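Local structure of alpha-(N-acetylaminomethylene)succinic acid hydrolase (Mesorhizobium loti, 3KXP) at residues I49-D54 with V62-S67; T113-N118 with M236-R241; I137-S142 with S161-D166. The protein catalyses the last step of vitamin B6 degradation, hydrolysing (E)-2-(acetamidomethylene)succinate to succinic semialdehyde, acetate, ammonia and carbon dioxide. One frame throughout, in Å; residues are numbered along the deposited sequence.

Contact 1. Residues I49-D54 with V62-S67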
loop_
_atom_site.group_PDB
_atom_site.type_symbol
_atom_site.label_atom_id
_atom_site.label_comp_id
_atom_site.label_asym_id
_atom_site.label_seq_id
_atom_site.Cartn_x
_atom_site.Cartn_y
_atom_site.Cartn_z
ATOM N N ILE A 49 2.489 21.981 21.119
ATOM C CA ILE A 49 3.260 23.174 21.410
ATOM C C ILE A 49 3.735 23.720 20.068
ATOM O O ILE A 49 4.184 22.965 19.204
ATOM C CB ILE A 49 4.467 22.860 22.338
ATOM C CG1 ILE A 49 5.585 22.142 21.570
ATOM C CG2 ILE A 49 3.997 21.983 23.500
ATOM C CD1 ILE A 49 6.569 23.070 20.845
ATOM N N SER A 50 3.611 25.029 19.887
ATOM C CA SER A 50 4.025 25.666 18.646
ATOM C C SER A 50 5.325 26.399 18.882
ATOM O O SER A 50 5.537 26.958 19.954
ATOM C CB SER A 50 2.965 26.662 18.177
ATOM O OG SER A 50 1.707 26.042 17.997
ATOM N N ARG A 51 6.202 26.388 17.887
ATOM C CA ARG A 51 7.479 27.075 18.004
ATOM C C ARG A 51 8.088 27.254 16.628
ATOM O O ARG A 51 7.892 26.429 15.738
ATOM C CB ARG A 51 8.445 26.294 18.906
ATOM C CG ARG A 51 9.152 25.095 18.260
ATOM C CD ARG A 51 9.877 24.262 19.323
ATOM N NE ARG A 51 10.677 23.164 18.777
ATOM C CZ ARG A 51 11.901 23.302 18.269
ATOM N NH1 ARG A 51 12.478 24.500 18.229
ATOM N NH2 ARG A 51 12.558 22.238 17.816
ATOM N N ARG A 52 8.812 28.350 16.450
ATOM C CA ARG A 52 9.452 28.610 15.178
ATOM C C ARG A 52 10.843 28.000 15.258
ATOM O O ARG A 52 11.609 28.279 16.184
ATOM C CB ARG A 52 9.523 30.114 14.909
ATOM C CG ARG A 52 8.164 30.803 14.876
ATOM C CD ARG A 52 8.288 32.211 14.331
ATOM N NE ARG A 52 8.468 32.190 12.888
ATOM C CZ ARG A 52 9.356 32.916 12.217
ATOM N NH1 ARG A 52 10.174 33.741 12.848
ATOM N NH2 ARG A 52 9.421 32.809 10.901
ATOM N N VAL A 53 11.150 27.141 14.294
ATOM C CA VAL A 53 12.430 26.464 14.259
ATOM C C VAL A 53 13.331 27.036 13.192
ATOM O O VAL A 53 12.966 27.103 12.020
ATOM C CB VAL A 53 12.250 24.967 13.982
ATOM C CG1 VAL A 53 13.601 24.256 14.050
ATOM C CG2 VAL A 53 11.274 24.374 14.991
ATOM N N ASP A 54 14.515 27.454 13.613
ATOM C CA ASP A 54 15.496 28.001 12.695
ATOM C C ASP A 54 16.234 26.794 12.137
ATOM O O ASP A 54 16.883 26.064 12.880
ATOM C CB ASP A 54 16.453 28.925 13.451
ATOM C CG ASP A 54 17.455 29.617 12.543
ATOM O OD1 ASP A 54 18.164 30.522 13.037
ATOM O OD2 ASP A 54 17.543 29.260 11.350
ATOM N N VAL A 62 6.182 25.224 13.648
ATOM C CA VAL A 62 5.728 23.840 13.710
ATOM C C VAL A 62 4.879 23.587 14.951
ATOM O O VAL A 62 4.900 24.376 15.895
ATOM C CB VAL A 62 6.928 22.850 13.700
ATOM C CG1 VAL A 62 7.798 23.100 12.477
ATOM C CG2 VAL A 62 7.751 23.002 14.967
ATOM N N ARG A 63 4.119 22.494 14.921
ATOM C CA ARG A 63 3.249 22.083 16.023
ATOM C C ARG A 63 3.680 20.666 16.387
ATOM O O ARG A 63 3.598 19.764 15.552
ATOM C CB ARG A 63 1.787 22.070 15.571
ATOM C CG ARG A 63 1.269 23.410 15.096
ATOM C CD ARG A 63 -0.113 23.287 14.467
ATOM N NE ARG A 63 -0.652 24.586 14.068
ATOM C CZ ARG A 63 -1.424 25.353 14.838
ATOM N NH1 ARG A 63 -1.757 24.950 16.061
ATOM N NH2 ARG A 63 -1.865 26.525 14.384
ATOM N N GLU A 64 4.129 20.469 17.621
ATOM C CA GLU A 64 4.605 19.158 18.040
ATOM C C GLU A 64 3.788 18.500 19.134
ATOM O O GLU A 64 3.146 19.171 19.939
ATOM C CB GLU A 64 6.040 19.250 18.553
ATOM C CG GLU A 64 7.011 20.007 17.674
ATOM C CD GLU A 64 8.368 20.170 18.355
ATOM O OE1 GLU A 64 8.976 19.135 18.718
ATOM O OE2 GLU A 64 8.820 21.329 18.533
ATOM N N LYS A 65 3.864 17.174 19.170
ATOM C CA LYS A 65 3.176 16.375 20.172
ATOM C C LYS A 65 3.560 14.904 20.062
ATOM O O LYS A 65 3.851 14.405 18.978
ATOM C CB LYS A 65 1.660 16.525 20.042
ATOM C CG LYS A 65 0.892 15.742 21.093
ATOM C CD LYS A 65 -0.598 16.000 21.029
ATOM C CE LYS A 65 -1.311 15.165 22.072
ATOM N NZ LYS A 65 -0.679 15.361 23.401
ATOM N N GLY A 66 3.571 14.219 21.200
ATOM C CA GLY A 66 3.906 12.807 21.221
ATOM C C GLY A 66 5.386 12.478 21.282
ATOM O O GLY A 66 6.240 13.353 21.429
ATOM N N SER A 67 5.682 11.189 21.173
ATOM C CA SER A 67 7.053 10.691 21.196
ATOM C C SER A 67 7.120 9.434 20.334
ATOM O O SER A 67 6.108 8.771 20.107
ATOM C CB SER A 67 7.471 10.354 22.629
ATOM O OG SER A 67 6.590 9.396 23.187
#
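I49, S50 and R51 pair in antiparallel register with E64, R63 and V62, and the two short strand axes come within 4.8 Å, with their N-to-C directions 139° apart. I49 with E64 and R51 with V62 are hydrogen-bonded pairs, each closed by two backbone N-H to O bonds. Between them, S50 and R63 form the non-hydrogen-bonded pair. There the CA of S50 lies 3.2 Å from the O of V62, a CA-H to O contact.

The main side-chain link is a salt bridge on the face that carries I49, R51, V62 and E64. NE of R51 gives its N-H to OE2 of E64 at 2.6 Å, with an N-H to O angle of 145°. The carboxylate oxygen sits at the edge of the guanidinium, near its plane, but the two flat groups are turned 51° apart. The R51 chain, extended from CG to NE, carries this N-H to E64. CD1 of I49 approaches the same OE2 at 3.7 Å. The other oxygen, OE1, is held by R133, so two arginines grip this buried carboxylate and probably favour its charged form. V53 adds an apolar touch, CG2 to CG2 of V62 at 3.8 Å. On the other face, OG of S50 lies over one face of the R63 guanidinium, whose polar end is bound to S81 and E85.

The pair is a beta hairpin at the edge of the main sheet. Strand 96-100 adjoins strand 59-65, with I98 against V62 and E64. Helix 117-131 meets R51 through L131 and V53 through T130.

Contact 2. Residues T113-N118 with M236-R241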
loop_
_atom_site.group_PDB
_atom_site.type_symbol
_atom_site.label_atom_id
_atom_site.label_comp_id
_atom_site.label_asym_id
_atom_site.label_seq_id
_atom_site.Cartn_x
_atom_site.Cartn_y
_atom_site.Cartn_z
ATOM N N THR A 113 11.083 35.262 -2.730
ATOM C CA THR A 113 10.991 34.281 -3.806
ATOM C C THR A 113 11.473 32.896 -3.358
ATOM O O THR A 113 11.751 32.678 -2.180
ATOM C CB THR A 113 11.813 34.734 -5.045
ATOM O OG1 THR A 113 11.315 34.076 -6.219
ATOM C CG2 THR A 113 13.299 34.396 -4.866
ATOM N N GLY A 114 11.566 31.967 -4.305
ATOM C CA GLY A 114 12.007 30.620 -3.986
ATOM C C GLY A 114 10.849 29.726 -3.565
ATOM O O GLY A 114 10.833 29.191 -2.457
ATOM N N TYR A 115 9.874 29.559 -4.450
ATOM C CA TYR A 115 8.725 28.732 -4.132
ATOM C C TYR A 115 8.532 27.570 -5.095
ATOM O O TYR A 115 7.405 27.202 -5.410
ATOM C CB TYR A 115 7.465 29.595 -4.075
ATOM C CG TYR A 115 7.490 30.557 -2.918
ATOM C CD1 TYR A 115 8.025 31.838 -3.055
ATOM C CD2 TYR A 115 7.030 30.164 -1.660
ATOM C CE1 TYR A 115 8.097 32.710 -1.958
ATOM C CE2 TYR A 115 7.101 31.016 -0.561
ATOM C CZ TYR A 115 7.630 32.291 -0.716
ATOM O OH TYR A 115 7.644 33.144 0.362
ATOM N N GLU A 116 9.639 26.992 -5.552
ATOM C CA GLU A 116 9.585 25.866 -6.464
ATOM C C GLU A 116 9.698 24.588 -5.656
ATOM O O GLU A 116 9.936 24.634 -4.449
ATOM C CB GLU A 116 10.730 25.944 -7.471
ATOM C CG GLU A 116 10.688 27.178 -8.348
ATOM C CD GLU A 116 9.437 27.240 -9.208
ATOM O OE1 GLU A 116 9.301 26.411 -10.139
ATOM O OE2 GLU A 116 8.587 28.119 -8.948
ATOM N N ALA A 117 9.523 23.450 -6.317
ATOM C CA ALA A 117 9.611 22.154 -5.653
ATOM C C ALA A 117 10.875 22.037 -4.803
ATOM O O ALA A 117 10.802 21.756 -3.602
ATOM C CB ALA A 117 9.573 21.029 -6.692
ATOM N N ASN A 118 12.030 22.252 -5.434
ATOM C CA ASN A 118 13.321 22.167 -4.747
ATOM C C ASN A 118 13.385 23.010 -3.485
ATOM O O ASN A 118 13.883 22.555 -2.455
ATOM C CB ASN A 118 14.457 22.576 -5.682
ATOM C CG ASN A 118 14.847 21.471 -6.642
ATOM O OD1 ASN A 118 15.678 21.668 -7.533
ATOM N ND2 ASN A 118 14.250 20.295 -6.467
HETATM N N MSE A 236 1.847 32.670 -2.595
HETATM C CA MSE A 236 0.830 31.805 -3.190
HETATM C C MSE A 236 0.912 31.794 -4.716
HETATM O O MSE A 236 0.923 30.730 -5.336
HETATM C CB MSE A 236 -0.574 32.259 -2.775
HETATM C CG MSE A 236 -0.818 32.231 -1.286
HETATM SE SE MSE A 236 -0.236 30.557 -0.501
HETATM C CE MSE A 236 1.539 31.080 0.096
ATOM N N ALA A 237 0.959 32.984 -5.310
ATOM C CA ALA A 237 1.026 33.119 -6.759
ATOM C C ALA A 237 2.233 32.378 -7.308
ATOM O O ALA A 237 2.139 31.686 -8.315
ATOM C CB ALA A 237 1.088 34.598 -7.156
ATOM N N GLN A 238 3.369 32.518 -6.638
ATOM C CA GLN A 238 4.578 31.844 -7.088
ATOM C C GLN A 238 4.493 30.341 -6.858
ATOM O O GLN A 238 4.956 29.559 -7.689
ATOM C CB GLN A 238 5.802 32.413 -6.371
ATOM C CG GLN A 238 6.055 33.872 -6.696
ATOM C CD GLN A 238 7.251 34.424 -5.962
ATOM O OE1 GLN A 238 8.391 34.014 -6.206
ATOM N NE2 GLN A 238 7.002 35.354 -5.047
ATOM N N THR A 239 3.907 29.941 -5.733
ATOM C CA THR A 239 3.761 28.524 -5.421
ATOM C C THR A 239 2.834 27.846 -6.431
ATOM O O THR A 239 3.146 26.766 -6.934
ATOM C CB THR A 239 3.190 28.326 -4.024
ATOM O OG1 THR A 239 4.108 28.857 -3.066
ATOM C CG2 THR A 239 2.971 26.859 -3.745
ATOM N N ALA A 240 1.707 28.492 -6.727
ATOM C CA ALA A 240 0.742 27.961 -7.684
ATOM C C ALA A 240 1.407 27.643 -9.026
ATOM O O ALA A 240 1.290 26.522 -9.517
ATOM C CB ALA A 240 -0.411 28.947 -7.888
ATOM N N ARG A 241 2.110 28.600 -9.630
ATOM C CA ARG A 241 2.741 28.278 -10.906
ATOM C C ARG A 241 3.901 27.303 -10.772
ATOM O O ARG A 241 4.284 26.661 -11.736
ATOM C CB ARG A 241 3.171 29.537 -11.682
ATOM C CG ARG A 241 3.758 30.676 -10.894
ATOM C CD ARG A 241 3.138 31.982 -11.397
ATOM N NE ARG A 241 1.804 32.186 -10.835
ATOM C CZ ARG A 241 0.873 32.981 -11.349
ATOM N NH1 ARG A 241 -0.305 33.095 -10.746
ATOM N NH2 ARG A 241 1.108 33.640 -12.477
HETATM O O HOH W 1 5.645 25.191 -6.100
HETATM O O HOH W 2 9.873 30.959 -6.666
HETATM O O HOH W 3 7.089 30.056 -9.088
#
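T113 OG1 stands anti to its backbone N (chi1 -158°), and Q238 is extended beyond CG (chi2 179°), which brings its CD toward T113. The hydroxyl of T113 donates to OE1 of Q238 at 2.9 Å, in the plane of the amide carbonyl. The two side chains cross at about a right angle. On the other side of the amide, NE2 of Q238 bonds to the backbone O of E112, so both ends of the group are held.

The Y115 ring packs beside this amide. OE1 of Q238 lies at the ring edge, 3.8 Å from CD1, and the ring and amide planes are 72° apart. T239 OG1 comes obliquely to CD2 of the ring at 3.5 Å; the hydroxyl itself bonds to A235 and Y120.

Waters bridge the two segments. One donates to the O of Y115 and the O of T239. Another donates to OE2 of E116, at 2.5 Å, and to the O of Q238. A third takes the N-H of Y115 and donates weakly to OE1 of Q238.

The contact joins the loop leading into helix 117-131, with E116 at the N-cap position, to helix 233-242. T239 also touches I77 and L143, residues of the chloride site, and L143 begins helix 143-154.

Contact 3. Residues I137-S142 with S161-D166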
loop_
_atom_site.group_PDB
_atom_site.type_symbol
_atom_site.label_atom_id
_atom_site.label_comp_id
_atom_site.label_asym_id
_atom_site.label_seq_id
_atom_site.Cartn_x
_atom_site.Cartn_y
_atom_site.Cartn_z
ATOM N N ILE A 137 8.860 10.062 8.464
ATOM C CA ILE A 137 7.781 9.572 7.633
ATOM C C ILE A 137 7.081 10.866 7.230
ATOM O O ILE A 137 6.674 11.650 8.088
ATOM C CB ILE A 137 6.811 8.683 8.439
ATOM C CG1 ILE A 137 7.538 7.404 8.887
ATOM C CG2 ILE A 137 5.570 8.362 7.599
ATOM C CD1 ILE A 137 6.745 6.548 9.836
ATOM N N LEU A 138 6.979 11.105 5.931
ATOM C CA LEU A 138 6.343 12.310 5.414
ATOM C C LEU A 138 4.881 12.100 4.959
ATOM O O LEU A 138 4.602 11.285 4.070
ATOM C CB LEU A 138 7.174 12.860 4.252
ATOM C CG LEU A 138 8.426 13.704 4.520
ATOM C CD1 LEU A 138 9.197 13.192 5.719
ATOM C CD2 LEU A 138 9.293 13.698 3.266
ATOM N N VAL A 139 3.963 12.843 5.580
ATOM C CA VAL A 139 2.539 12.798 5.258
ATOM C C VAL A 139 2.179 14.150 4.650
ATOM O O VAL A 139 2.046 15.141 5.364
ATOM C CB VAL A 139 1.688 12.606 6.516
ATOM C CG1 VAL A 139 0.205 12.660 6.157
ATOM C CG2 VAL A 139 2.031 11.284 7.177
ATOM N N GLY A 140 2.023 14.196 3.334
ATOM C CA GLY A 140 1.712 15.462 2.694
ATOM C C GLY A 140 0.439 15.533 1.876
ATOM O O GLY A 140 0.046 14.575 1.209
ATOM N N HIS A 141 -0.216 16.684 1.932
ATOM C CA HIS A 141 -1.443 16.881 1.181
ATOM C C HIS A 141 -1.217 17.875 0.062
ATOM O O HIS A 141 -0.833 19.015 0.316
ATOM C CB HIS A 141 -2.557 17.408 2.076
ATOM C CG HIS A 141 -3.831 17.672 1.336
ATOM N ND1 HIS A 141 -4.711 18.672 1.694
ATOM C CD2 HIS A 141 -4.367 17.071 0.247
ATOM C CE1 HIS A 141 -5.731 18.677 0.854
ATOM N NE2 HIS A 141 -5.547 17.717 -0.034
ATOM N N SER A 142 -1.457 17.439 -1.172
ATOM C CA SER A 142 -1.302 18.296 -2.347
ATOM C C SER A 142 0.106 18.919 -2.412
ATOM O O SER A 142 1.080 18.203 -2.652
ATOM C CB SER A 142 -2.388 19.376 -2.321
ATOM O OG SER A 142 -2.709 19.813 -3.631
ATOM N N SER A 161 9.486 7.005 4.664
ATOM C CA SER A 161 8.389 6.724 3.755
ATOM C C SER A 161 7.505 7.947 3.577
ATOM O O SER A 161 7.526 8.872 4.393
ATOM C CB SER A 161 7.549 5.570 4.294
ATOM O OG SER A 161 7.138 5.838 5.620
ATOM N N VAL A 162 6.715 7.936 2.512
ATOM C CA VAL A 162 5.829 9.047 2.219
ATOM C C VAL A 162 4.393 8.623 1.966
ATOM O O VAL A 162 4.135 7.592 1.350
ATOM C CB VAL A 162 6.282 9.805 0.963
ATOM C CG1 VAL A 162 5.318 10.952 0.674
ATOM C CG2 VAL A 162 7.694 10.308 1.140
ATOM N N VAL A 163 3.466 9.431 2.457
ATOM C CA VAL A 163 2.052 9.217 2.220
ATOM C C VAL A 163 1.681 10.458 1.409
ATOM O O VAL A 163 1.466 11.533 1.974
ATOM C CB VAL A 163 1.234 9.196 3.520
ATOM C CG1 VAL A 163 -0.238 9.161 3.190
ATOM C CG2 VAL A 163 1.612 7.974 4.370
ATOM N N ALA A 164 1.653 10.308 0.086
ATOM C CA ALA A 164 1.334 11.396 -0.832
ATOM C C ALA A 164 -0.173 11.519 -1.086
ATOM O O ALA A 164 -0.725 10.842 -1.954
ATOM C CB ALA A 164 2.066 11.183 -2.151
ATOM N N ILE A 165 -0.826 12.406 -0.344
ATOM C CA ILE A 165 -2.267 12.602 -0.477
ATOM C C ILE A 165 -2.696 13.606 -1.549
ATOM O O ILE A 165 -2.560 14.815 -1.377
ATOM C CB ILE A 165 -2.892 13.061 0.865
ATOM C CG1 ILE A 165 -2.571 12.045 1.969
ATOM C CG2 ILE A 165 -4.403 13.230 0.703
ATOM C CD1 ILE A 165 -3.162 12.408 3.333
ATOM N N ASP A 166 -3.212 13.074 -2.651
ATOM C CA ASP A 166 -3.748 13.842 -3.773
ATOM C C ASP A 166 -2.862 14.775 -4.596
ATOM O O ASP A 166 -3.188 15.956 -4.765
ATOM C CB ASP A 166 -4.986 14.618 -3.317
ATOM C CG ASP A 166 -6.148 14.474 -4.289
ATOM O OD1 ASP A 166 -6.630 13.334 -4.460
ATOM O OD2 ASP A 166 -6.575 15.483 -4.893
#
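I137 to H141 and S161 to I165 run side by side as parallel strands, their short axes 4.6 Å apart at 8°. The tight part is the backbone. N of L138 binds O of S161, and N of V163 binds O of L138 at 2.7 Å. Further on, N of I165 binds O of G140, and N of S142 binds O of I165 at 2.9 Å.

Two apolar side-chain pairs are looser. CB of L138 is 4.1 Å from CG2 of V162, and CG1 of V139 is 4.4 Å from CD1 of I165. Neither side faces solvent, since all twelve residues are buried. OG of S161 rests 3.6 Å from CG2 of I137 and has no polar partner in the model.

At the C-terminal end, the CD2 edge of the H141 ring meets O of I165 in the ring plane at 3.3 Å, while its NE2 bonds to O of H294. S142 is probably the nucleophile, with strained backbone angles (phi 55°, psi -111°) that fit the nucleophile elbow of alpha/beta hydrolases. D166, just past the end of the neighbouring strand, bonds through OD2 to ND1 of H294, consistent with a catalytic triad.

The strands form a beta-alpha-beta unit with helix 143-154, which packs on L138, V162 and A164. Strand 70-74 flanks strand 136-141, and strand 258-263 lies beyond strand 159-165, so both strands are inside the sheet.

From the N terminus, contact 1 comes first. It closes a short hairpin between strands 49-54 and 59-65 before the other two contacts open. Contact 2 opens at the loop before helix 117-131 and closes far along the chain, at helix 233-242. Contact 3 lies wholly within that long span and joins strands 136-141 and 159-165 across one intervening helix. No two contacts cross. Contacts 1 and 3 belong to the same main sheet, one at its edge and one inside it, with centres about 19 Å apart. Contact 2 instead ties helix 233-242 to the start of helix 117-131, whose far end leads into strand 136-141 of contact 3.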